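Local coordinates for protein ATP-dependent RNA ligase (Methanothermobacter thermautotrophicus, PDB 5D1P) that probably joins RNA ends in an ATP-dependent reaction that passes through a covalent lysyl-adenylate, at residues Gly168-Phe172 / Leu197-Arg201; Glu135-His140 / Leu191-Leu197; Gly226-Met232 / Lys243-Ala249. The contacts are given in a common frame with arbitrary orientation. Residues are numbered along the deposited sequence.

Contact 1: Gly168-Phe172 / Leu197-Arg201; sequences GFRVF and LPNVR
Two backbone hydrogen bonds, both centred on V171, join the edge strand G168-F172 to the irregular segment L197-R201. V171 N donates to P198 O (2.8 Å, 168°) and V200 N donates to V171 O (3.0 Å, 170°). Together they make a single beta bridge between V171 and N199, CA to CA 4.7 Å, in the nucleotidyltransferase domain of a covalent-adenylate ligase. A lone bridge of this kind lets a loop cover the open edge of an antiparallel sheet without adding a strand. V171 O also accepts from a water at 2.6 Å, which donates to N199 OD1 at 2.9 Å; N199 ND2 is held by R189 O. The strand is extended throughout until F172, where psi falls to 5°. R170 (m at chi1 and chi2) folds back so that NE donates to O of the preceding F169 at 2.9 Å, and the same NE lies 3.6 Å from P198 CB. Packing completes the contact: P198 CG sits 3.5 Å from F169 O, and V200 (m) spans two strand residues. R170 CB lies 3.5 Å from V200 CG1, while F172 (p), an ATP-binding residue, has CB 3.8 Å from V200 CG2 and V200 CG1 at its ring edge.

Contact 2: Glu135-His140 / Leu191-Leu197; sequences EFFREH and LLDSYGL
An aromatic cluster of F136, H140 and Y195 joins the C-terminal ends of two helices, a compact example of how helix ends can be packed through rings and leucine side chains, without a hydrogen bond between the two segments. Residues 135-139 are helical and H140 leaves the helix (phi -130°, psi 65°), while L191 begins the last turn of the second helix. That second helix ends in a Schellman motif: L197 N bonds to L192 O at 2.9 Å and G196 N to D193 O at 3.1 Å, with G196 as the C-prime residue at phi 76°. The turn brings Y195 and L197 round to face the first helix, with F136 and Y195 the nearest pair at 6.1 Å between CA atoms.

Y195 (m, chi2 -82°) receives the edge of F136 (t, chi2 81°) on its face. This T-shaped pair has centroids 5.7 Å apart and planes at 82°. F136 CA lies over the same ring in a CH-pi contact, 4.3 Å from its centroid. At the far end of the tyrosine, Y195 OH is 3.2 Å from E139 CG and 3.9 Å from H140 NE2. L191 (t, p) places CD2 over one face of the H140 imidazole, L191 CD1 comes 3.7 Å from H140 NE2, and L191 CD2 reaches F136 CE1 at 4.2 Å. L197 CD1 touches F136 CG at 3.9 Å.

Beneath the cluster lies the antiparallel sheet: F136 rests on L143 and I145 of strand 143-150 and on L174 of strand 168-176, L191 and L192 also meet L174, and the two helix ends thus pack side by side against those adjacent strands.

Contact 3: Gly226-Met232 / Lys243-Ala249; sequences GREGVVM and KYTSSQA. With SO4 (sulfate ion), chain C; SO4 (sulfate ion), chain D.
Backbone polar groups pair regularly here. V230 N donates to Y244 O (2.9 Å) and Y244 N to V230 O (3.1 Å), and S246 N gives to E228 O (3.1 Å). S246 OG (p) serves twice, donating to R227 O at 3.0 Å and accepting from A249 N at 3.2 Å as the N-cap of helix 247-257. Strands 229-232 and 243-245 form an antiparallel beta hairpin, axes 4.8 Å apart at 165°. V230-Y244 is its hydrogen-bonded pair, flanked by the non-hydrogen-bonded pairs G229-T245 (CA-CA 4.1 Å) and V231-K243 (4.5 Å). G229 (phi 157°, psi -148°) has no room for a CB beside T245 CA. K243, an ATP-binding residue (p, then t throughout), donates from NZ to O5' of the lysyl-adenylate at position 94 and to two sulfates, probably from the crystallisation liquor: O4 of sulfate C at 2.7 Å, sulfate D weakly. Mg(2+)-binding E228 accepts at OE2 from NZ of that lysine; R227 pairs with E163 and E93, T245 OG1 with H250 and R73, Y244 OH with Q279.

How the contacts relate
The three contacts lie at different distances from an adenylate pocket. Contacts 1 and 2 interlock: they share L197, their segments alternate along the chain, their centres are 13 Å apart, and V171 CG1 meets L192 CD1 at 3.5 Å. Contact 3 lies across the pocket, its centre 17 Å from contact 1 and 29 Å from contact 2. Contacts 1 and 3 meet where R201 and R227 approach, both forming salt bridges to E93, another ATP-binding residue. Magnesium is about 4 Å from the side chain of E228 and about 8 Å from that of F172, so 168-172/197-201 and 226-232/243-249 border the site, whereas contact 2 packs farther out.

Contact 1: Gly168-Phe172 / Leu197-Arg201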
loop_
_atom_site.group_PDB
_atom_site.type_symbol
_atom_site.label_atom_id
_atom_site.label_comp_id
_atom_site.label_asym_id
_atom_site.label_seq_id
_atom_site.Cartn_x
_atom_site.Cartn_y
_atom_site.Cartn_z
ATOM N N GLY A 168 -31.223 9.340 5.906
ATOM C CA GLY A 168 -31.561 10.678 5.492
ATOM C C GLY A 168 -30.754 11.100 4.292
ATOM O O GLY A 168 -29.915 10.347 3.777
ATOM N N PHE A 169 -30.994 12.336 3.875
ATOM C CA PHE A 169 -30.403 12.877 2.680
ATOM C C PHE A 169 -30.065 14.343 2.926
ATOM O O PHE A 169 -30.796 15.029 3.624
ATOM C CB PHE A 169 -31.372 12.702 1.514
ATOM C CG PHE A 169 -30.738 12.862 0.170
ATOM C CD1 PHE A 169 -29.998 11.827 -0.385
ATOM C CD2 PHE A 169 -30.891 14.043 -0.551
ATOM C CE1 PHE A 169 -29.398 11.965 -1.640
ATOM C CE2 PHE A 169 -30.308 14.186 -1.813
ATOM C CZ PHE A 169 -29.558 13.144 -2.356
ATOM N N ARG A 170 -28.923 14.790 2.404
ATOM C CA ARG A 170 -28.475 16.179 2.491
ATOM C C ARG A 170 -27.963 16.603 1.129
ATOM O O ARG A 170 -27.097 15.940 0.549
ATOM C CB ARG A 170 -27.355 16.364 3.525
ATOM C CG ARG A 170 -27.770 16.218 4.973
ATOM C CD ARG A 170 -28.686 17.340 5.420
ATOM N NE ARG A 170 -29.995 16.800 5.754
ATOM C CZ ARG A 170 -30.404 16.565 6.987
ATOM N NH1 ARG A 170 -29.610 16.851 8.002
ATOM N NH2 ARG A 170 -31.601 16.050 7.200
ATOM N N VAL A 171 -28.485 17.713 0.629
ATOM C CA VAL A 171 -28.123 18.211 -0.690
ATOM C C VAL A 171 -26.888 19.110 -0.634
ATOM O O VAL A 171 -26.815 20.011 0.211
ATOM C CB VAL A 171 -29.303 18.998 -1.311
ATOM C CG1 VAL A 171 -28.922 19.528 -2.694
ATOM C CG2 VAL A 171 -30.522 18.107 -1.385
ATOM N N PHE A 172 -25.920 18.859 -1.520
ATOM C CA PHE A 172 -24.737 19.699 -1.571
ATOM C C PHE A 172 -24.506 20.328 -2.962
ATOM O O PHE A 172 -23.520 21.005 -3.167
ATOM C CB PHE A 172 -23.470 18.928 -1.102
ATOM C CG PHE A 172 -23.247 17.580 -1.754
ATOM C CD1 PHE A 172 -23.060 17.455 -3.118
ATOM C CD2 PHE A 172 -23.153 16.432 -0.978
ATOM C CE1 PHE A 172 -22.830 16.223 -3.709
ATOM C CE2 PHE A 172 -22.922 15.182 -1.565
ATOM C CZ PHE A 172 -22.764 15.079 -2.934
ATOM N N LEU A 197 -36.299 21.701 0.953
ATOM C CA LEU A 197 -35.343 20.601 0.808
ATOM C C LEU A 197 -34.158 20.822 1.730
ATOM O O LEU A 197 -33.823 21.967 2.025
ATOM C CB LEU A 197 -34.884 20.480 -0.650
ATOM C CG LEU A 197 -36.048 20.101 -1.574
ATOM C CD1 LEU A 197 -35.791 20.538 -3.007
ATOM C CD2 LEU A 197 -36.243 18.581 -1.496
ATOM N N PRO A 198 -33.531 19.732 2.203
ATOM C CA PRO A 198 -32.456 19.857 3.198
ATOM C C PRO A 198 -31.034 20.040 2.633
ATOM O O PRO A 198 -30.558 19.205 1.855
ATOM C CB PRO A 198 -32.552 18.532 3.976
ATOM C CG PRO A 198 -33.079 17.548 2.981
ATOM C CD PRO A 198 -33.985 18.339 2.037
ATOM N N ASN A 199 -30.378 21.129 3.036
ATOM C CA ASN A 199 -28.977 21.391 2.711
ATOM C C ASN A 199 -28.014 20.734 3.678
ATOM O O ASN A 199 -28.284 20.748 4.884
ATOM C CB ASN A 199 -28.678 22.897 2.744
ATOM C CG ASN A 199 -29.551 23.700 1.806
ATOM O OD1 ASN A 199 -29.776 23.311 0.662
ATOM N ND2 ASN A 199 -30.027 24.847 2.281
ATOM N N VAL A 200 -26.880 20.216 3.179
ATOM C CA VAL A 200 -25.739 19.901 4.058
ATOM C C VAL A 200 -25.402 21.089 4.946
ATOM O O VAL A 200 -25.642 22.233 4.562
ATOM C CB VAL A 200 -24.438 19.555 3.296
ATOM C CG1 VAL A 200 -24.467 18.164 2.745
ATOM C CG2 VAL A 200 -24.149 20.597 2.215
ATOM N N ARG A 201 -24.815 20.829 6.110
ATOM C CA ARG A 201 -24.418 21.911 6.986
ATOM C C ARG A 201 -23.392 22.795 6.298
ATOM O O ARG A 201 -22.450 22.290 5.682
ATOM C CB ARG A 201 -23.852 21.384 8.303
ATOM C CG ARG A 201 -23.303 22.503 9.198
ATOM C CD ARG A 201 -23.303 22.131 10.684
ATOM N NE ARG A 201 -22.619 20.866 10.911
ATOM C CZ ARG A 201 -22.196 20.444 12.101
ATOM N NH1 ARG A 201 -22.386 21.207 13.174
ATOM N NH2 ARG A 201 -21.571 19.266 12.213
HETATM O O HOH W 1 -27.198 22.517 -0.426
#

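Contact 2: Glu135-His140 / Leu191-Leu197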
loop_
_atom_site.group_PDB
_atom_site.type_symbol
_atom_site.label_atom_id
_atom_site.label_comp_id
_atom_site.label_asym_id
_atom_site.label_seq_id
_atom_site.Cartn_x
_atom_site.Cartn_y
_atom_site.Cartn_z
ATOM N N GLU A 135 -42.956 19.887 -6.221
ATOM C CA GLU A 135 -42.971 21.308 -6.534
ATOM C C GLU A 135 -41.625 21.782 -7.107
ATOM O O GLU A 135 -41.590 22.503 -8.122
ATOM C CB GLU A 135 -43.343 22.124 -5.296
ATOM C CG GLU A 135 -44.830 22.132 -4.984
ATOM C CD GLU A 135 -45.675 22.652 -6.144
ATOM O OE1 GLU A 135 -46.604 21.934 -6.548
ATOM O OE2 GLU A 135 -45.413 23.765 -6.655
ATOM N N PHE A 136 -40.519 21.383 -6.473
ATOM C CA PHE A 136 -39.201 21.798 -6.973
ATOM C C PHE A 136 -38.989 21.423 -8.443
ATOM O O PHE A 136 -38.512 22.236 -9.231
ATOM C CB PHE A 136 -38.066 21.196 -6.143
ATOM C CG PHE A 136 -36.702 21.496 -6.699
ATOM C CD1 PHE A 136 -36.095 22.719 -6.458
ATOM C CD2 PHE A 136 -36.030 20.564 -7.477
ATOM C CE1 PHE A 136 -34.843 23.002 -6.967
ATOM C CE2 PHE A 136 -34.777 20.852 -7.998
ATOM C CZ PHE A 136 -34.186 22.068 -7.749
ATOM N N PHE A 137 -39.350 20.199 -8.817
ATOM C CA PHE A 137 -39.112 19.748 -10.195
ATOM C C PHE A 137 -40.112 20.343 -11.197
ATOM O O PHE A 137 -39.824 20.438 -12.396
ATOM C CB PHE A 137 -39.133 18.218 -10.261
ATOM C CG PHE A 137 -37.828 17.566 -9.841
ATOM C CD1 PHE A 137 -36.611 18.063 -10.287
ATOM C CD2 PHE A 137 -37.825 16.465 -9.003
ATOM C CE1 PHE A 137 -35.428 17.468 -9.909
ATOM C CE2 PHE A 137 -36.641 15.859 -8.620
ATOM C CZ PHE A 137 -35.441 16.354 -9.074
ATOM N N ARG A 138 -41.275 20.756 -10.704
ATOM C CA ARG A 138 -42.263 21.417 -11.551
ATOM C C ARG A 138 -41.716 22.774 -11.966
ATOM O O ARG A 138 -41.889 23.211 -13.103
ATOM C CB ARG A 138 -43.618 21.568 -10.824
ATOM C CG ARG A 138 -44.605 22.517 -11.505
ATOM C CD ARG A 138 -45.964 22.567 -10.789
ATOM N NE ARG A 138 -46.298 21.309 -10.121
ATOM C CZ ARG A 138 -47.222 20.450 -10.551
ATOM N NH1 ARG A 138 -47.912 20.705 -11.656
ATOM N NH2 ARG A 138 -47.460 19.330 -9.880
ATOM N N GLU A 139 -41.022 23.428 -11.044
ATOM C CA GLU A 139 -40.446 24.733 -11.337
ATOM C C GLU A 139 -39.026 24.610 -11.903
ATOM O O GLU A 139 -38.626 25.426 -12.730
ATOM C CB GLU A 139 -40.441 25.615 -10.085
ATOM C CG GLU A 139 -40.074 27.065 -10.357
ATOM C CD GLU A 139 -41.190 27.844 -11.066
ATOM O OE1 GLU A 139 -42.361 27.396 -11.017
ATOM O OE2 GLU A 139 -40.886 28.911 -11.643
ATOM N N HIS A 140 -38.275 23.586 -11.487
ATOM C CA HIS A 140 -36.908 23.408 -11.985
ATOM C C HIS A 140 -36.590 21.993 -12.502
ATOM O O HIS A 140 -35.720 21.304 -11.956
ATOM C CB HIS A 140 -35.914 23.787 -10.891
ATOM C CG HIS A 140 -36.092 25.183 -10.375
ATOM N ND1 HIS A 140 -35.439 26.270 -10.915
ATOM C CD2 HIS A 140 -36.860 25.672 -9.370
ATOM C CE1 HIS A 140 -35.784 27.365 -10.260
ATOM N NE2 HIS A 140 -36.648 27.030 -9.318
ATOM N N LEU A 191 -32.484 28.658 -2.594
ATOM C CA LEU A 191 -33.469 28.015 -3.446
ATOM C C LEU A 191 -33.997 26.738 -2.841
ATOM O O LEU A 191 -35.201 26.493 -2.831
ATOM C CB LEU A 191 -32.856 27.704 -4.806
ATOM C CG LEU A 191 -33.718 26.971 -5.818
ATOM C CD1 LEU A 191 -34.988 27.784 -6.142
ATOM C CD2 LEU A 191 -32.876 26.766 -7.078
ATOM N N LEU A 192 -33.079 25.907 -2.360
ATOM C CA LEU A 192 -33.453 24.633 -1.766
ATOM C C LEU A 192 -34.280 24.858 -0.507
ATOM O O LEU A 192 -35.253 24.151 -0.274
ATOM C CB LEU A 192 -32.202 23.795 -1.466
ATOM C CG LEU A 192 -31.504 23.278 -2.731
ATOM C CD1 LEU A 192 -30.107 22.787 -2.447
ATOM C CD2 LEU A 192 -32.307 22.169 -3.354
ATOM N N ASP A 193 -33.892 25.848 0.291
ATOM C CA ASP A 193 -34.691 26.288 1.441
ATOM C C ASP A 193 -36.104 26.688 1.083
ATOM O O ASP A 193 -37.029 26.401 1.823
ATOM C CB ASP A 193 -34.044 27.482 2.139
ATOM C CG ASP A 193 -32.888 27.077 3.008
ATOM O OD1 ASP A 193 -32.867 25.901 3.441
ATOM O OD2 ASP A 193 -32.013 27.937 3.262
ATOM N N SER A 194 -36.270 27.368 -0.043
ATOM C CA SER A 194 -37.577 27.920 -0.351
ATOM C C SER A 194 -38.491 26.807 -0.852
ATOM O O SER A 194 -39.701 26.993 -0.942
ATOM C CB SER A 194 -37.469 29.070 -1.365
ATOM O OG SER A 194 -37.044 28.603 -2.627
ATOM N N TYR A 195 -37.923 25.643 -1.155
ATOM C CA TYR A 195 -38.728 24.490 -1.552
ATOM C C TYR A 195 -38.701 23.413 -0.485
ATOM O O TYR A 195 -39.180 22.305 -0.708
ATOM C CB TYR A 195 -38.264 23.930 -2.898
ATOM C CG TYR A 195 -38.713 24.802 -4.063
ATOM C CD1 TYR A 195 -39.994 24.693 -4.599
ATOM C CD2 TYR A 195 -37.866 25.755 -4.599
ATOM C CE1 TYR A 195 -40.415 25.516 -5.642
ATOM C CE2 TYR A 195 -38.268 26.577 -5.633
ATOM C CZ TYR A 195 -39.538 26.455 -6.158
ATOM O OH TYR A 195 -39.913 27.294 -7.196
ATOM N N GLY A 196 -38.151 23.738 0.681
ATOM C CA GLY A 196 -38.237 22.849 1.833
ATOM C C GLY A 196 -37.323 21.636 1.801
ATOM O O GLY A 196 -37.551 20.649 2.525
ATOM N N LEU A 197 -36.299 21.701 0.953
ATOM C CA LEU A 197 -35.343 20.601 0.808
ATOM C C LEU A 197 -34.158 20.822 1.730
ATOM O O LEU A 197 -33.823 21.967 2.025
ATOM C CB LEU A 197 -34.884 20.480 -0.650
ATOM C CG LEU A 197 -36.048 20.101 -1.574
ATOM C CD1 LEU A 197 -35.791 20.538 -3.007
ATOM C CD2 LEU A 197 -36.243 18.581 -1.496
#

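Contact 3: Gly226-Met232 / Lys243-Ala249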
loop_
_atom_site.group_PDB
_atom_site.type_symbol
_atom_site.label_atom_id
_atom_site.label_comp_id
_atom_site.label_asym_id
_atom_site.label_seq_id
_atom_site.Cartn_x
_atom_site.Cartn_y
_atom_site.Cartn_z
ATOM N N GLY A 226 -16.309 12.680 15.732
ATOM C CA GLY A 226 -16.214 11.575 14.790
ATOM C C GLY A 226 -16.898 11.805 13.447
ATOM O O GLY A 226 -17.363 10.855 12.817
ATOM N N ARG A 227 -16.975 13.066 13.019
ATOM C CA ARG A 227 -17.503 13.428 11.701
ATOM C C ARG A 227 -16.401 13.438 10.635
ATOM O O ARG A 227 -15.217 13.495 10.961
ATOM C CB ARG A 227 -18.187 14.781 11.789
ATOM C CG ARG A 227 -19.257 14.773 12.858
ATOM C CD ARG A 227 -20.514 15.369 12.328
ATOM N NE ARG A 227 -21.691 14.796 12.959
ATOM C CZ ARG A 227 -22.926 15.019 12.533
ATOM N NH1 ARG A 227 -23.123 15.795 11.476
ATOM N NH2 ARG A 227 -23.953 14.458 13.158
ATOM N N GLU A 228 -16.779 13.384 9.364
ATOM C CA GLU A 228 -15.815 12.985 8.336
ATOM C C GLU A 228 -14.872 14.093 7.936
ATOM O O GLU A 228 -13.663 13.872 7.797
ATOM C CB GLU A 228 -16.531 12.469 7.088
ATOM C CG GLU A 228 -15.597 11.729 6.130
ATOM C CD GLU A 228 -16.194 11.552 4.754
ATOM O OE1 GLU A 228 -17.355 11.985 4.557
ATOM O OE2 GLU A 228 -15.509 10.981 3.873
ATOM N N GLY A 229 -15.418 15.285 7.719
ATOM C CA GLY A 229 -14.586 16.399 7.328
ATOM C C GLY A 229 -15.332 17.500 6.610
ATOM O O GLY A 229 -16.515 17.720 6.833
ATOM N N VAL A 230 -14.627 18.163 5.704
ATOM C CA VAL A 230 -15.075 19.421 5.143
ATOM C C VAL A 230 -14.948 19.400 3.614
ATOM O O VAL A 230 -14.033 18.779 3.087
ATOM C CB VAL A 230 -14.231 20.564 5.787
ATOM C CG1 VAL A 230 -13.503 21.422 4.754
ATOM C CG2 VAL A 230 -15.039 21.356 6.792
ATOM N N VAL A 231 -15.878 20.040 2.911
ATOM C CA VAL A 231 -15.687 20.372 1.499
ATOM C C VAL A 231 -15.659 21.890 1.340
ATOM O O VAL A 231 -16.622 22.564 1.689
ATOM C CB VAL A 231 -16.797 19.818 0.577
ATOM C CG1 VAL A 231 -16.566 20.330 -0.846
ATOM C CG2 VAL A 231 -16.859 18.260 0.618
ATOM N N MET A 232 -14.563 22.418 0.799
ATOM C CA MET A 232 -14.376 23.856 0.667
ATOM C C MET A 232 -14.705 24.313 -0.734
ATOM O O MET A 232 -14.285 23.687 -1.710
ATOM C CB MET A 232 -12.939 24.234 1.018
ATOM C CG MET A 232 -12.614 24.026 2.481
ATOM S SD MET A 232 -10.863 24.167 2.841
ATOM C CE MET A 232 -10.219 22.668 2.105
ATOM N N LYS A 243 -11.590 18.876 -0.951
ATOM C CA LYS A 243 -12.002 18.175 0.256
ATOM C C LYS A 243 -10.823 17.968 1.221
ATOM O O LYS A 243 -9.673 17.826 0.813
ATOM C CB LYS A 243 -12.673 16.833 -0.097
ATOM C CG LYS A 243 -11.828 15.903 -0.922
ATOM C CD LYS A 243 -12.621 14.685 -1.437
ATOM C CE LYS A 243 -11.660 13.668 -2.045
ATOM N NZ LYS A 243 -12.301 12.556 -2.796
ATOM N N TYR A 244 -11.138 17.948 2.513
ATOM C CA TYR A 244 -10.150 17.787 3.568
ATOM C C TYR A 244 -10.813 17.052 4.733
ATOM O O TYR A 244 -11.904 17.436 5.170
ATOM C CB TYR A 244 -9.617 19.148 4.007
ATOM C CG TYR A 244 -8.564 19.097 5.080
ATOM C CD1 TYR A 244 -7.219 19.045 4.756
ATOM C CD2 TYR A 244 -8.913 19.116 6.421
ATOM C CE1 TYR A 244 -6.238 18.997 5.755
ATOM C CE2 TYR A 244 -7.951 19.064 7.413
ATOM C CZ TYR A 244 -6.619 19.020 7.076
ATOM O OH TYR A 244 -5.672 18.998 8.078
ATOM N N THR A 245 -10.174 15.990 5.222
ATOM C CA THR A 245 -10.804 15.129 6.232
ATOM C C THR A 245 -10.066 15.074 7.568
ATOM O O THR A 245 -8.902 15.467 7.667
ATOM C CB THR A 245 -10.988 13.688 5.697
ATOM O OG1 THR A 245 -9.801 13.240 5.034
ATOM C CG2 THR A 245 -12.127 13.664 4.697
ATOM N N SER A 246 -10.774 14.600 8.591
ATOM C CA SER A 246 -10.293 14.587 9.969
ATOM C C SER A 246 -9.535 13.311 10.305
ATOM O O SER A 246 -9.686 12.300 9.613
ATOM C CB SER A 246 -11.469 14.723 10.930
ATOM O OG SER A 246 -12.240 13.532 10.931
ATOM N N SER A 247 -8.755 13.334 11.387
ATOM C CA SER A 247 -7.928 12.174 11.729
ATOM C C SER A 247 -8.823 11.014 12.095
ATOM O O SER A 247 -8.540 9.868 11.756
ATOM C CB SER A 247 -6.964 12.461 12.890
ATOM O OG SER A 247 -6.052 11.374 13.047
ATOM N N GLN A 248 -9.926 11.325 12.763
ATOM C CA GLN A 248 -10.849 10.293 13.197
ATOM C C GLN A 248 -11.512 9.627 11.997
ATOM O O GLN A 248 -11.682 8.405 11.990
ATOM C CB GLN A 248 -11.877 10.876 14.160
ATOM C CG GLN A 248 -11.262 11.187 15.516
ATOM C CD GLN A 248 -10.392 12.445 15.504
ATOM O OE1 GLN A 248 -10.385 13.217 14.532
ATOM N NE2 GLN A 248 -9.636 12.640 16.578
ATOM N N ALA A 249 -11.832 10.408 10.968
ATOM C CA ALA A 249 -12.322 9.818 9.718
ATOM C C ALA A 249 -11.329 8.798 9.134
ATOM O O ALA A 249 -11.732 7.713 8.699
ATOM C CB ALA A 249 -12.613 10.900 8.693
HETATM S S SO4 C . -9.606 10.405 -2.313
HETATM O O1 SO4 C . -8.574 11.439 -2.155
HETATM O O2 SO4 C . -8.968 9.102 -2.543
HETATM O O3 SO4 C . -10.467 10.339 -1.117
HETATM O O4 SO4 C . -10.422 10.746 -3.479
HETATM S S SO4 D . -14.154 11.487 -5.597
HETATM O O1 SO4 D . -12.746 11.236 -5.343
HETATM O O2 SO4 D . -14.405 11.216 -7.009
HETATM O O3 SO4 D . -14.501 12.871 -5.253
HETATM O O4 SO4 D . -14.971 10.593 -4.785
#